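Local coordinates for acyl-[acyl-carrier-protein]--UDP-N-acetylglucosamine O-acyltransferase (Helicobacter pylori, PDB 1J2Z) that catalyses the transfer of a (3R)-hydroxyacyl chain from acyl carrier protein to UDP-N-acetylglucosamine, the first step of lipid IV(A) biosynthesis, at residues L113-H118 with L131-T136; S127-A132 with I141-Y146. All blocks are in the same frame, centred on the assembly; numbering follows the deposited sequence.

Interaction 1 of 2, residues L113-H118 with L131-T136; sequences LMAYVH and LANGVT. With SOG (octyl 1-thio-beta-D-glucopyranoside), chain B; SOG (octyl 1-thio-beta-D-glucopyranoside), chain C.
Leu-113 and Leu-131 lie side by side and point the same way, with CD2 of Leu-113 resting 3.6 Å from CG of Leu-131. Branched aliphatic chains suit this place because they stack in register inside the coil. Val-117 meets Leu-131 at about a right angle, its CG1 4.1 Å from Leu-131 CD1. Its other methyl, set beside its own backbone N by chi1 (CG1 anti to that N, 165°), sits tightly against Ala-132 O. On the outer side Met-114 crosses Asn-133, CB lying 3.3 Å from Asn-133 ND2. The bend at chi3 of Met-114 brings its methyl CE against CA and CB of Ala-132, whose short side chain lets it come up to the backbone. Asn-133 OD1 reaches the edge of the Tyr-116 ring, whose plane is turned 51° from the amide. Asn-133 ND2 bonds OE1 of Gln-69 of the second subunit, and Tyr-116 OH bonds O of Phe-91 of that same subunit. One octylthioglucoside puts O6 2.8 Å from Asn-133 ND2, another O4 at the rim of the His-118 ring, 3.1 Å from its CE1. Backbone bonds join the coils, Met-114 N to Leu-131 O (2.9 Å), Gly-134 N to Ala-115 O and His-118 N to Val-135 O (3.0 Å each). Gly-134 and, one coil earlier, Tyr-116 take the positive-phi place of stacked type II turns; glycine adopts it readily, and Tyr-116 sets its ring at the subunit interface. Such superposed corners, eighteen residues apart, characterise the left-handed parallel beta-helix of hexapeptide-repeat acyltransferases, here beside the detergent-occupied pocket between subunits.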
loop_
_atom_site.group_PDB
_atom_site.type_symbol
_atom_site.label_atom_id
_atom_site.label_comp_id
_atom_site.label_asym_id
_atom_site.label_seq_id
_atom_site.Cartn_x
_atom_site.Cartn_y
_atom_site.Cartn_z
ATOM N N LEU A 113 -3.056 -13.648 6.380
ATOM C CA LEU A 113 -3.210 -12.491 5.507
ATOM C C LEU A 113 -2.523 -11.373 6.278
ATOM O O LEU A 113 -3.040 -10.905 7.293
ATOM C CB LEU A 113 -4.688 -12.145 5.284
ATOM C CG LEU A 113 -5.649 -13.274 4.885
ATOM C CD1 LEU A 113 -7.005 -12.677 4.515
ATOM C CD2 LEU A 113 -5.093 -14.055 3.728
ATOM N N MET A 114 -1.345 -10.972 5.812
ATOM C CA MET A 114 -0.578 -9.925 6.472
ATOM C C MET A 114 -1.265 -8.570 6.368
ATOM O O MET A 114 -2.328 -8.454 5.761
ATOM C CB MET A 114 0.841 -9.872 5.895
ATOM C CG MET A 114 1.670 -11.099 6.277
ATOM S SD MET A 114 3.378 -11.062 5.708
ATOM C CE MET A 114 3.529 -12.689 5.026
ATOM N N ALA A 115 -0.656 -7.550 6.965
ATOM C CA ALA A 115 -1.235 -6.211 6.985
ATOM C C ALA A 115 -1.488 -5.571 5.626
ATOM O O ALA A 115 -0.791 -5.841 4.648
ATOM C CB ALA A 115 -0.368 -5.287 7.844
ATOM N N TYR A 116 -2.505 -4.715 5.591
ATOM C CA TYR A 116 -2.909 -3.980 4.398
ATOM C C TYR A 116 -3.389 -4.854 3.236
ATOM O O TYR A 116 -3.453 -4.386 2.099
ATOM C CB TYR A 116 -1.766 -3.077 3.907
ATOM C CG TYR A 116 -1.003 -2.360 5.006
ATOM C CD1 TYR A 116 0.156 -2.916 5.541
ATOM C CD2 TYR A 116 -1.429 -1.123 5.497
ATOM C CE1 TYR A 116 0.878 -2.268 6.529
ATOM C CE2 TYR A 116 -0.706 -0.456 6.498
ATOM C CZ TYR A 116 0.451 -1.045 7.008
ATOM O OH TYR A 116 1.182 -0.435 7.996
ATOM N N VAL A 117 -3.712 -6.115 3.509
ATOM C CA VAL A 117 -4.195 -7.006 2.454
ATOM C C VAL A 117 -5.674 -6.742 2.164
ATOM O O VAL A 117 -6.487 -6.652 3.080
ATOM C CB VAL A 117 -4.036 -8.502 2.847
ATOM C CG1 VAL A 117 -4.874 -9.384 1.917
ATOM C CG2 VAL A 117 -2.570 -8.914 2.763
ATOM N N HIS A 118 -6.021 -6.595 0.890
ATOM C CA HIS A 118 -7.419 -6.385 0.533
ATOM C C HIS A 118 -7.952 -7.547 -0.294
ATOM O O HIS A 118 -7.354 -7.929 -1.298
ATOM C CB HIS A 118 -7.619 -5.098 -0.270
ATOM C CG HIS A 118 -9.003 -4.962 -0.832
ATOM N ND1 HIS A 118 -9.254 -4.864 -2.183
ATOM C CD2 HIS A 118 -10.213 -4.963 -0.226
ATOM C CE1 HIS A 118 -10.559 -4.812 -2.386
ATOM N NE2 HIS A 118 -11.163 -4.871 -1.214
ATOM N N LEU A 131 -0.691 -14.483 2.207
ATOM C CA LEU A 131 -0.722 -13.284 1.382
ATOM C C LEU A 131 0.053 -12.237 2.167
ATOM O O LEU A 131 -0.361 -11.846 3.260
ATOM C CB LEU A 131 -2.161 -12.800 1.144
ATOM C CG LEU A 131 -3.235 -13.759 0.608
ATOM C CD1 LEU A 131 -4.372 -12.944 -0.005
ATOM C CD2 LEU A 131 -2.661 -14.683 -0.434
ATOM N N ALA A 132 1.184 -11.803 1.615
ATOM C CA ALA A 132 2.044 -10.812 2.262
ATOM C C ALA A 132 1.491 -9.391 2.247
ATOM O O ALA A 132 0.464 -9.117 1.625
ATOM C CB ALA A 132 3.427 -10.826 1.617
ATOM N N ASN A 133 2.202 -8.488 2.924
ATOM C CA ASN A 133 1.808 -7.085 3.025
ATOM C C ASN A 133 1.299 -6.468 1.731
ATOM O O ASN A 133 1.921 -6.609 0.676
ATOM C CB ASN A 133 2.978 -6.211 3.521
ATOM C CG ASN A 133 3.266 -6.381 5.007
ATOM O OD1 ASN A 133 3.507 -5.404 5.720
ATOM N ND2 ASN A 133 3.261 -7.615 5.473
ATOM N N GLY A 134 0.166 -5.779 1.837
ATOM C CA GLY A 134 -0.406 -5.074 0.705
ATOM C C GLY A 134 -0.898 -5.834 -0.507
ATOM O O GLY A 134 -1.161 -5.211 -1.536
ATOM N N VAL A 135 -1.020 -7.156 -0.423
ATOM C CA VAL A 135 -1.522 -7.894 -1.577
ATOM C C VAL A 135 -2.923 -7.378 -1.862
ATOM O O VAL A 135 -3.730 -7.215 -0.947
ATOM C CB VAL A 135 -1.565 -9.416 -1.321
ATOM C CG1 VAL A 135 -2.377 -10.110 -2.409
ATOM C CG2 VAL A 135 -0.147 -9.973 -1.312
ATOM N N THR A 136 -3.205 -7.116 -3.134
ATOM C CA THR A 136 -4.498 -6.595 -3.538
ATOM C C THR A 136 -5.204 -7.531 -4.508
ATOM O O THR A 136 -4.729 -7.769 -5.619
ATOM C CB THR A 136 -4.341 -5.213 -4.209
ATOM O OG1 THR A 136 -3.703 -4.311 -3.295
ATOM C CG2 THR A 136 -5.699 -4.652 -4.597
HETATM C C1 SOG B . -12.387 -4.190 -8.663
HETATM C C2 SOG B . -13.689 -4.472 -7.872
HETATM C C3 SOG B . -13.671 -3.680 -6.557
HETATM C C4 SOG B . -12.446 -4.128 -5.751
HETATM C C5 SOG B . -11.165 -3.837 -6.574
HETATM C C6 SOG B . -9.923 -4.289 -5.819
HETATM C "C1'" SOG B . -11.732 -4.256 -10.971
HETATM C "C2'" SOG B . -10.591 -5.130 -11.453
HETATM C "C3'" SOG B . -10.347 -4.943 -12.939
HETATM C "C4'" SOG B . -9.205 -5.820 -13.431
HETATM C "C5'" SOG B . -8.967 -5.628 -14.923
HETATM C "C6'" SOG B . -7.745 -6.396 -15.380
HETATM C "C7'" SOG B . -7.495 -6.213 -16.859
HETATM C "C8'" SOG B . -6.270 -6.987 -17.285
HETATM S S1 SOG B . -12.376 -4.938 -9.888
HETATM O O2 SOG B . -14.822 -4.098 -8.647
HETATM O O3 SOG B . -14.849 -3.939 -5.822
HETATM O O4 SOG B . -12.398 -3.429 -4.520
HETATM O O5 SOG B . -11.240 -4.550 -7.841
HETATM O O6 SOG B . -9.508 -3.278 -4.921
HETATM C C1 SOG C . 9.003 -11.101 6.463
HETATM C C2 SOG C . 8.902 -11.228 8.004
HETATM C C3 SOG C . 7.528 -10.725 8.469
HETATM C C4 SOG C . 7.390 -9.260 8.042
HETATM C C5 SOG C . 7.502 -9.170 6.498
HETATM C C6 SOG C . 7.393 -7.726 6.032
HETATM C "C1'" SOG C . 10.256 -12.189 4.729
HETATM C "C2'" SOG C . 11.174 -11.418 3.801
HETATM C "C3'" SOG C . 11.798 -12.331 2.764
HETATM C "C4'" SOG C . 12.724 -11.565 1.831
HETATM C "C5'" SOG C . 13.349 -12.489 0.794
HETATM C "C6'" SOG C . 14.158 -11.701 -0.215
HETATM C "C7'" SOG C . 14.783 -12.604 -1.252
HETATM C "C8'" SOG C . 15.582 -11.793 -2.244
HETATM S S1 SOG C . 10.290 -11.547 6.009
HETATM O O2 SOG C . 9.079 -12.584 8.394
HETATM O O3 SOG C . 7.429 -10.826 9.875
HETATM O O4 SOG C . 6.137 -8.751 8.465
HETATM O O5 SOG C . 8.788 -9.712 6.082
HETATM O O6 SOG C . 6.033 -7.361 5.897
#

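Interaction 2 of 2, residues S127-A132 with I141-Y146; sequences SHCILA and IEIGDY
Ile-143 turns its CG2 methyl toward the sulfur of Cys-129, 3.9 Å away, an apolar meeting inside the coil where a beta-branched chain and a small thiol fit together. Gly-144 follows as the backbone leaves strand 142-143 for the corner. Asp-145 then supplies the polar clasp. Chi1 of -60° sets CG beside its own backbone N, on the side of Ser-127, and OD1 accepts the N-H of Ser-127 at 2.8 Å from above the carboxylate plane, 35° out of it. A water also donates to OD1 and meets Ser-127 OG, so two donors grip this one oxygen; a short acidic chain is well suited to that reach. Ser-127 OG has a further partner in the backbone N of Asp-109. Tyr-146 closes the segment: its N gives a bond to Ser-127 O (3.0 Å), and its ring runs side by side with His-128. The two planes are only 10° apart but slid, centroids 4.6 Å from each other, which puts Tyr-146 OH over the rim of the imidazole face and His-128 CB over the phenol ring in a CH-pi contact (3.8 Å to the centroid). Both residues have positive phi, as expected of equivalent places in successive corners. Beyond them, Arg-197 and Leu-201 of helix 195-201 pack on Tyr-146, while inside the coil Leu-137 of strand 136-137 and Ile-149 of strand 148-149 touch Ile-143.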
loop_
_atom_site.group_PDB
_atom_site.type_symbol
_atom_site.label_atom_id
_atom_site.label_comp_id
_atom_site.label_asym_id
_atom_site.label_seq_id
_atom_site.Cartn_x
_atom_site.Cartn_y
_atom_site.Cartn_z
ATOM N N SER A 127 -7.040 -22.973 1.751
ATOM C CA SER A 127 -6.381 -23.139 3.044
ATOM C C SER A 127 -4.856 -23.174 2.925
ATOM O O SER A 127 -4.316 -23.415 1.849
ATOM C CB SER A 127 -6.869 -24.431 3.709
ATOM O OG SER A 127 -8.264 -24.382 3.975
ATOM N N HIS A 128 -4.174 -22.933 4.043
ATOM C CA HIS A 128 -2.711 -22.943 4.092
ATOM C C HIS A 128 -2.065 -21.915 3.170
ATOM O O HIS A 128 -0.952 -22.118 2.696
ATOM C CB HIS A 128 -2.182 -24.339 3.741
ATOM C CG HIS A 128 -2.695 -25.417 4.643
ATOM N ND1 HIS A 128 -2.271 -25.562 5.946
ATOM C CD2 HIS A 128 -3.636 -26.370 4.444
ATOM C CE1 HIS A 128 -2.931 -26.554 6.513
ATOM N NE2 HIS A 128 -3.765 -27.061 5.624
ATOM N N CYS A 129 -2.760 -20.811 2.918
ATOM C CA CYS A 129 -2.228 -19.766 2.050
ATOM C C CYS A 129 -1.584 -18.639 2.839
ATOM O O CYS A 129 -1.865 -18.448 4.024
ATOM C CB CYS A 129 -3.338 -19.171 1.182
ATOM S SG CYS A 129 -4.002 -20.276 -0.080
ATOM N N ILE A 130 -0.722 -17.887 2.168
ATOM C CA ILE A 130 -0.066 -16.753 2.790
ATOM C C ILE A 130 -0.055 -15.582 1.813
ATOM O O ILE A 130 0.492 -15.685 0.714
ATOM C CB ILE A 130 1.389 -17.083 3.196
ATOM C CG1 ILE A 130 1.398 -18.137 4.306
ATOM C CG2 ILE A 130 2.091 -15.819 3.673
ATOM C CD1 ILE A 130 2.790 -18.615 4.680
ATOM N N LEU A 131 -0.691 -14.483 2.207
ATOM C CA LEU A 131 -0.722 -13.284 1.382
ATOM C C LEU A 131 0.053 -12.237 2.167
ATOM O O LEU A 131 -0.361 -11.846 3.260
ATOM C CB LEU A 131 -2.161 -12.800 1.144
ATOM C CG LEU A 131 -3.235 -13.759 0.608
ATOM C CD1 LEU A 131 -4.372 -12.944 -0.005
ATOM C CD2 LEU A 131 -2.661 -14.683 -0.434
ATOM N N ALA A 132 1.184 -11.803 1.615
ATOM C CA ALA A 132 2.044 -10.812 2.262
ATOM C C ALA A 132 1.491 -9.391 2.247
ATOM O O ALA A 132 0.464 -9.117 1.625
ATOM C CB ALA A 132 3.427 -10.826 1.617
ATOM N N ILE A 141 -11.742 -13.523 -7.783
ATOM C CA ILE A 141 -10.505 -14.294 -7.863
ATOM C C ILE A 141 -10.599 -15.615 -7.098
ATOM O O ILE A 141 -11.254 -15.697 -6.059
ATOM C CB ILE A 141 -9.322 -13.459 -7.328
ATOM C CG1 ILE A 141 -9.022 -12.322 -8.315
ATOM C CG2 ILE A 141 -8.096 -14.340 -7.114
ATOM C CD1 ILE A 141 -8.110 -11.240 -7.759
ATOM N N GLU A 142 -9.956 -16.649 -7.634
ATOM C CA GLU A 142 -9.946 -17.965 -7.008
ATOM C C GLU A 142 -8.508 -18.361 -6.706
ATOM O O GLU A 142 -7.658 -18.376 -7.592
ATOM C CB GLU A 142 -10.589 -19.004 -7.929
ATOM C CG GLU A 142 -12.095 -18.855 -8.087
ATOM C CD GLU A 142 -12.662 -19.750 -9.181
ATOM O OE1 GLU A 142 -12.038 -20.786 -9.485
ATOM O OE2 GLU A 142 -13.735 -19.421 -9.727
ATOM N N ILE A 143 -8.246 -18.681 -5.447
ATOM C CA ILE A 143 -6.911 -19.069 -5.007
ATOM C C ILE A 143 -6.976 -20.443 -4.341
ATOM O O ILE A 143 -7.727 -20.638 -3.387
ATOM C CB ILE A 143 -6.356 -18.023 -4.013
ATOM C CG1 ILE A 143 -6.179 -16.684 -4.737
ATOM C CG2 ILE A 143 -5.037 -18.500 -3.412
ATOM C CD1 ILE A 143 -5.728 -15.547 -3.850
ATOM N N GLY A 144 -6.186 -21.386 -4.849
ATOM C CA GLY A 144 -6.184 -22.735 -4.303
ATOM C C GLY A 144 -5.435 -22.867 -2.992
ATOM O O GLY A 144 -5.004 -21.868 -2.413
ATOM N N ASP A 145 -5.285 -24.097 -2.510
ATOM C CA ASP A 145 -4.578 -24.329 -1.254
ATOM C C ASP A 145 -3.073 -24.174 -1.436
ATOM O O ASP A 145 -2.551 -24.294 -2.546
ATOM C CB ASP A 145 -4.869 -25.732 -0.706
ATOM C CG ASP A 145 -6.341 -25.961 -0.426
ATOM O OD1 ASP A 145 -7.064 -24.981 -0.140
ATOM O OD2 ASP A 145 -6.774 -27.132 -0.480
ATOM N N TYR A 146 -2.382 -23.903 -0.335
ATOM C CA TYR A 146 -0.929 -23.751 -0.338
ATOM C C TYR A 146 -0.383 -22.749 -1.348
ATOM O O TYR A 146 0.594 -23.028 -2.046
ATOM C CB TYR A 146 -0.255 -25.109 -0.567
ATOM C CG TYR A 146 -0.657 -26.159 0.439
ATOM C CD1 TYR A 146 -1.759 -26.978 0.213
ATOM C CD2 TYR A 146 0.039 -26.304 1.638
ATOM C CE1 TYR A 146 -2.163 -27.919 1.158
ATOM C CE2 TYR A 146 -0.358 -27.241 2.591
ATOM C CZ TYR A 146 -1.461 -28.044 2.342
ATOM O OH TYR A 146 -1.865 -28.966 3.281
HETATM O O HOH W 1 -9.373 -25.625 1.186
#

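In the fold
Both interactions join corners of neighbouring coils of the same beta-helix, at different edges of its triangular section. Interaction 1 is buried at the trimer interface, with two other subunits and the detergent close by; interaction 2 is only partly buried, and no other chain of the assembly touches it. In 113-118 with 131-136, three backbone bonds and aliphatic packing dominate, whereas 127-132 with 141-146 has one backbone-to-backbone bond and adds a carboxylate, a water and an aromatic pair. Strand 130-131 leads from one corner to the next; Leu-131 and Ala-132 lie in both ranges but make their close contacts in interaction 1, and Met-114 CE packs on Ile-130 CG2 at 3.7 Å.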